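Peptidoglycan-binding domain 1 (Burkholderia, PDB 5NM7) probably binds bacterial peptidoglycan through one domain and cleaves its glycan strands with a large lysozyme-like domain, as a phage endolysin. Local coordinates at residues L108-H120 against K147-L161. Numbering follows the deposited sequence.
Sequences LPDGRPVILYERH and KRGGYAGDAAEYARL
The Tyr158 ring is a flat blade slotted between Arg112 and Ile115. On one face the guanidinium of Arg112 lies stacked, planes 16° apart, with CD over the ring centre; under the other face Ile115 CD1 sits 3.5 Å from the centroid. At the blade's edge Tyr158 OH donates to Pro113 O (2.6 Å), in the carbonyl plane, and Leu108 CD1 abuts CE2. Arg112 grips the Asp110 carboxylate side-on, NE to OD2 and NH2 to OD1, which holds the guanidinium over the ring. Next along, Glu157 bends at chi2 (-57°), putting its carboxylate between strand and loop: OE1 takes Tyr117 N at 2.8 Å, nearly straight, and a salt bridge from Arg160, whose NH2 also bonds Ala142 O, while OE2 receives Ala152 N and Gly153 N, pinning the loop. Leu116 CD2 rests over one face of the Tyr151 ring in a CH-pi contact; Tyr151 OH reaches Glu118 OE1 (2.5 Å) on its syn lone pair. The extended Arg119 fills a hollow in the backbone of 147-150, its NE bonded to Lys147 O (2.8 Å) and NH2 to Arg148 O, with Gly149 O over one guanidinium face. Loop and following helix thus line edge strand 115-117 of the small three-stranded antiparallel sheet, within the lysozyme-like N-acetylmuramidase domain.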
loop_
_atom_site.group_PDB
_atom_site.type_symbol
_atom_site.label_atom_id
_atom_site.label_comp_id
_atom_site.label_asym_id
_atom_site.label_seq_id
_atom_site.Cartn_x
_atom_site.Cartn_y
_atom_site.Cartn_z
ATOM N N LEU A 108 -5.616 9.063 4.090
ATOM C CA LEU A 108 -6.504 9.952 3.400
ATOM C C LEU A 108 -5.932 11.360 3.481
ATOM O O LEU A 108 -5.142 11.663 4.347
ATOM C CB LEU A 108 -7.862 9.973 4.077
ATOM C CG LEU A 108 -8.620 8.646 4.131
ATOM C CD1 LEU A 108 -9.848 8.775 5.031
ATOM C CD2 LEU A 108 -9.004 8.202 2.739
ATOM N N PRO A 109 -6.398 12.244 2.604
ATOM C CA PRO A 109 -5.962 13.648 2.726
ATOM C C PRO A 109 -6.209 14.263 4.114
ATOM O O PRO A 109 -5.384 15.050 4.586
ATOM C CB PRO A 109 -6.768 14.348 1.645
ATOM C CG PRO A 109 -7.060 13.295 0.640
ATOM C CD PRO A 109 -7.261 12.031 1.437
ATOM N N ASP A 110 -7.269 13.836 4.812
ATOM C CA ASP A 110 -7.560 14.339 6.152
ATOM C C ASP A 110 -6.633 13.824 7.256
ATOM O O ASP A 110 -6.726 14.264 8.398
ATOM C CB ASP A 110 -9.079 14.159 6.531
ATOM C CG ASP A 110 -9.513 12.715 6.720
ATOM O OD1 ASP A 110 -10.646 12.372 6.288
ATOM O OD2 ASP A 110 -8.726 11.912 7.291
ATOM N N GLY A 111 -5.797 12.815 6.935
ATOM C CA GLY A 111 -4.742 12.372 7.812
ATOM C C GLY A 111 -5.023 11.020 8.468
ATOM O O GLY A 111 -4.157 10.480 9.115
ATOM N N ARG A 112 -6.252 10.516 8.330
ATOM C CA ARG A 112 -6.608 9.232 8.914
ATOM C C ARG A 112 -6.163 8.152 7.958
ATOM O O ARG A 112 -6.116 8.360 6.755
ATOM C CB ARG A 112 -8.101 9.140 9.134
ATOM C CG ARG A 112 -8.573 10.184 10.160
ATOM C CD ARG A 112 -10.055 10.156 10.323
ATOM N NE ARG A 112 -10.757 10.618 9.126
ATOM C CZ ARG A 112 -12.087 10.699 9.000
ATOM N NH1 ARG A 112 -12.891 10.389 10.013
ATOM N NH2 ARG A 112 -12.629 11.114 7.865
ATOM N N PRO A 113 -5.904 6.956 8.487
ATOM C CA PRO A 113 -5.552 5.874 7.550
ATOM C C PRO A 113 -6.662 5.516 6.556
ATOM O O PRO A 113 -7.857 5.626 6.849
ATOM C CB PRO A 113 -5.220 4.691 8.477
ATOM C CG PRO A 113 -5.596 5.094 9.853
ATOM C CD PRO A 113 -5.906 6.549 9.900
ATOM N N VAL A 114 -6.267 5.037 5.380
ATOM C CA VAL A 114 -7.202 4.518 4.397
ATOM C C VAL A 114 -7.820 3.235 4.955
ATOM O O VAL A 114 -7.106 2.409 5.520
ATOM C CB VAL A 114 -6.501 4.275 3.043
ATOM C CG1 VAL A 114 -7.471 3.668 2.051
ATOM C CG2 VAL A 114 -5.976 5.603 2.496
ATOM N N ILE A 115 -9.136 3.141 4.868
ATOM C CA ILE A 115 -9.888 2.002 5.416
ATOM C C ILE A 115 -10.929 1.522 4.465
ATOM O O ILE A 115 -11.368 2.241 3.564
ATOM C CB ILE A 115 -10.570 2.325 6.778
ATOM C CG1 ILE A 115 -11.477 3.546 6.658
ATOM C CG2 ILE A 115 -9.546 2.521 7.856
ATOM C CD1 ILE A 115 -12.488 3.630 7.752
ATOM N N LEU A 116 -11.361 0.276 4.678
ATOM C CA LEU A 116 -12.562 -0.243 4.066
ATOM C C LEU A 116 -13.252 -1.113 5.081
ATOM O O LEU A 116 -12.666 -2.073 5.605
ATOM C CB LEU A 116 -12.280 -1.047 2.790
ATOM C CG LEU A 116 -13.493 -1.315 1.895
ATOM C CD1 LEU A 116 -13.954 -0.018 1.233
ATOM C CD2 LEU A 116 -13.145 -2.333 0.816
ATOM N N TYR A 117 -14.480 -0.739 5.416
ATOM C CA TYR A 117 -15.259 -1.467 6.393
ATOM C C TYR A 117 -16.050 -2.598 5.710
ATOM O O TYR A 117 -16.602 -2.388 4.630
ATOM C CB TYR A 117 -16.179 -0.478 7.116
ATOM C CG TYR A 117 -17.205 -1.170 7.981
ATOM C CD1 TYR A 117 -18.479 -1.371 7.515
ATOM C CD2 TYR A 117 -16.864 -1.665 9.237
ATOM C CE1 TYR A 117 -19.422 -2.035 8.263
ATOM C CE2 TYR A 117 -17.798 -2.332 9.997
ATOM C CZ TYR A 117 -19.077 -2.497 9.504
ATOM O OH TYR A 117 -20.040 -3.170 10.235
ATOM N N GLU A 118 -16.026 -3.792 6.315
ATOM C CA GLU A 118 -16.547 -5.023 5.724
ATOM C C GLU A 118 -17.694 -5.558 6.584
ATOM O O GLU A 118 -17.471 -6.216 7.616
ATOM C CB GLU A 118 -15.449 -6.084 5.635
ATOM C CG GLU A 118 -14.236 -5.694 4.784
ATOM C CD GLU A 118 -14.499 -5.757 3.295
ATOM O OE1 GLU A 118 -15.625 -6.056 2.897
ATOM O OE2 GLU A 118 -13.547 -5.504 2.520
ATOM N N ARG A 119 -18.913 -5.244 6.159
ATOM C CA ARG A 119 -20.117 -5.568 6.915
ATOM C C ARG A 119 -20.327 -7.056 7.118
ATOM O O ARG A 119 -20.919 -7.466 8.124
ATOM C CB ARG A 119 -21.346 -4.974 6.248
ATOM C CG ARG A 119 -21.652 -5.525 4.881
ATOM C CD ARG A 119 -22.865 -4.851 4.320
ATOM N NE ARG A 119 -23.232 -5.411 3.040
ATOM C CZ ARG A 119 -24.071 -4.850 2.173
ATOM N NH1 ARG A 119 -24.696 -3.700 2.463
ATOM N NH2 ARG A 119 -24.273 -5.440 1.005
ATOM N N HIS A 120 -19.856 -7.851 6.153
ATOM C CA HIS A 120 -19.925 -9.326 6.301
ATOM C C HIS A 120 -18.940 -9.874 7.323
ATOM O O HIS A 120 -19.231 -10.877 7.982
ATOM C CB HIS A 120 -19.839 -10.009 4.935
ATOM C CG HIS A 120 -18.481 -10.024 4.344
ATOM N ND1 HIS A 120 -17.869 -8.892 3.843
ATOM C CD2 HIS A 120 -17.599 -11.038 4.167
ATOM C CE1 HIS A 120 -16.660 -9.210 3.405
ATOM N NE2 HIS A 120 -16.490 -10.512 3.559
ATOM N N LYS A 147 -24.122 -10.658 3.388
ATOM C CA LYS A 147 -23.728 -10.230 2.041
ATOM C C LYS A 147 -22.650 -9.138 2.101
ATOM O O LYS A 147 -22.782 -8.152 2.825
ATOM C CB LYS A 147 -24.925 -9.663 1.269
ATOM C CG LYS A 147 -25.531 -10.583 0.234
ATOM C CD LYS A 147 -26.974 -10.134 -0.012
ATOM C CE LYS A 147 -27.485 -10.466 -1.426
ATOM N NZ LYS A 147 -27.025 -9.442 -2.422
ATOM N N ARG A 148 -21.607 -9.318 1.310
ATOM C CA ARG A 148 -20.527 -8.349 1.219
ATOM C C ARG A 148 -20.998 -7.101 0.493
ATOM O O ARG A 148 -21.980 -7.137 -0.275
ATOM C CB ARG A 148 -19.269 -8.995 0.610
ATOM C CG ARG A 148 -19.166 -9.179 -0.877
ATOM C CD ARG A 148 -17.787 -9.758 -1.143
ATOM N NE ARG A 148 -17.671 -11.036 -0.436
ATOM C CZ ARG A 148 -16.545 -11.612 -0.010
ATOM N NH1 ARG A 148 -16.623 -12.779 0.628
ATOM N NH2 ARG A 148 -15.348 -11.052 -0.207
ATOM N N GLY A 149 -20.323 -5.995 0.778
ATOM C CA GLY A 149 -20.533 -4.748 0.066
ATOM C C GLY A 149 -21.071 -3.617 0.918
ATOM O O GLY A 149 -20.894 -3.630 2.119
ATOM N N GLY A 150 -21.738 -2.668 0.254
ATOM C CA GLY A 150 -22.254 -1.445 0.890
ATOM C C GLY A 150 -21.175 -0.383 1.028
ATOM O O GLY A 150 -21.380 0.634 1.681
ATOM N N TYR A 151 -20.021 -0.589 0.403
ATOM C CA TYR A 151 -18.882 0.318 0.538
ATOM C C TYR A 151 -19.184 1.728 0.061
ATOM O O TYR A 151 -19.834 1.921 -0.982
ATOM C CB TYR A 151 -17.678 -0.167 -0.283
ATOM C CG TYR A 151 -17.322 -1.616 -0.053
ATOM C CD1 TYR A 151 -16.915 -2.062 1.197
ATOM C CD2 TYR A 151 -17.417 -2.540 -1.094
ATOM C CE1 TYR A 151 -16.585 -3.399 1.406
ATOM C CE2 TYR A 151 -17.091 -3.872 -0.906
ATOM C CZ TYR A 151 -16.699 -4.305 0.349
ATOM O OH TYR A 151 -16.358 -5.622 0.514
ATOM N N ALA A 152 -18.655 2.708 0.784
ATOM C CA ALA A 152 -18.703 4.118 0.342
ATOM C C ALA A 152 -17.381 4.541 -0.268
ATOM O O ALA A 152 -17.359 5.160 -1.311
ATOM C CB ALA A 152 -19.045 5.023 1.507
ATOM N N GLY A 153 -16.294 4.231 0.412
ATOM C CA GLY A 153 -14.959 4.615 0.027
ATOM C C GLY A 153 -14.480 5.926 0.610
ATOM O O GLY A 153 -15.278 6.784 0.994
ATOM N N ASP A 154 -13.161 6.082 0.665
ATOM C CA ASP A 154 -12.533 7.313 1.070
ATOM C C ASP A 154 -13.010 7.718 2.479
ATOM O O ASP A 154 -13.241 6.858 3.317
ATOM C CB ASP A 154 -12.773 8.404 0.001
ATOM C CG ASP A 154 -12.360 7.955 -1.408
ATOM O OD1 ASP A 154 -13.198 7.968 -2.329
ATOM O OD2 ASP A 154 -11.198 7.574 -1.573
ATOM N N ALA A 155 -13.150 9.008 2.740
ATOM C CA ALA A 155 -13.480 9.485 4.084
ATOM C C ALA A 155 -14.856 8.989 4.548
ATOM O O ALA A 155 -15.067 8.804 5.747
ATOM C CB ALA A 155 -13.437 10.998 4.094
ATOM N N ALA A 156 -15.763 8.737 3.610
ATOM C CA ALA A 156 -17.111 8.262 3.937
ATOM C C ALA A 156 -17.076 6.880 4.609
ATOM O O ALA A 156 -17.991 6.536 5.331
ATOM C CB ALA A 156 -18.017 8.264 2.733
ATOM N N GLU A 157 -16.000 6.111 4.415
ATOM C CA GLU A 157 -15.847 4.882 5.183
ATOM C C GLU A 157 -15.816 5.103 6.670
ATOM O O GLU A 157 -16.281 4.249 7.395
ATOM C CB GLU A 157 -14.583 4.121 4.848
ATOM C CG GLU A 157 -14.666 3.393 3.543
ATOM C CD GLU A 157 -15.817 2.417 3.470
ATOM O OE1 GLU A 157 -15.837 1.402 4.208
ATOM O OE2 GLU A 157 -16.710 2.651 2.645
ATOM N N TYR A 158 -15.270 6.239 7.121
ATOM C CA TYR A 158 -15.221 6.522 8.559
ATOM C C TYR A 158 -16.601 6.726 9.158
ATOM O O TYR A 158 -16.792 6.426 10.337
ATOM C CB TYR A 158 -14.316 7.681 8.884
ATOM C CG TYR A 158 -12.893 7.215 8.982
ATOM C CD1 TYR A 158 -12.422 6.640 10.141
ATOM C CD2 TYR A 158 -12.056 7.264 7.879
ATOM C CE1 TYR A 158 -11.123 6.163 10.227
ATOM C CE2 TYR A 158 -10.733 6.830 7.950
ATOM C CZ TYR A 158 -10.278 6.239 9.104
ATOM O OH TYR A 158 -8.976 5.794 9.225
ATOM N N ALA A 159 -17.535 7.221 8.376
ATOM C CA ALA A 159 -18.944 7.316 8.826
ATOM C C ALA A 159 -19.522 5.922 9.066
ATOM O O ALA A 159 -20.181 5.677 10.084
ATOM C CB ALA A 159 -19.794 8.112 7.837
ATOM N N ARG A 160 -19.265 4.998 8.135
ATOM C CA ARG A 160 -19.701 3.620 8.303
ATOM C C ARG A 160 -19.027 2.978 9.535
ATOM O O ARG A 160 -19.694 2.299 10.335
ATOM C CB ARG A 160 -19.389 2.811 7.050
ATOM C CG ARG A 160 -20.163 3.264 5.825
ATOM C CD ARG A 160 -19.811 2.396 4.620
ATOM N NE ARG A 160 -20.448 1.117 4.762
ATOM C CZ ARG A 160 -19.949 -0.058 4.456
ATOM N NH1 ARG A 160 -18.653 -0.211 4.023
ATOM N NH2 ARG A 160 -20.770 -1.104 4.635
ATOM N N LEU A 161 -17.715 3.161 9.659
ATOM C CA LEU A 161 -16.960 2.632 10.796
ATOM C C LEU A 161 -17.524 3.201 12.136
ATOM O O LEU A 161 -17.777 2.446 13.077
ATOM C CB LEU A 161 -15.486 2.955 10.698
ATOM C CG LEU A 161 -14.602 2.482 11.853
ATOM C CD1 LEU A 161 -14.720 0.995 12.065
ATOM C CD2 LEU A 161 -13.154 2.885 11.647
HETATM O O HOH W 1 -11.037 4.981 3.308
HETATM O O HOH W 2 -19.138 -3.252 4.040
HETATM O O HOH W 3 -18.556 -6.200 3.041
#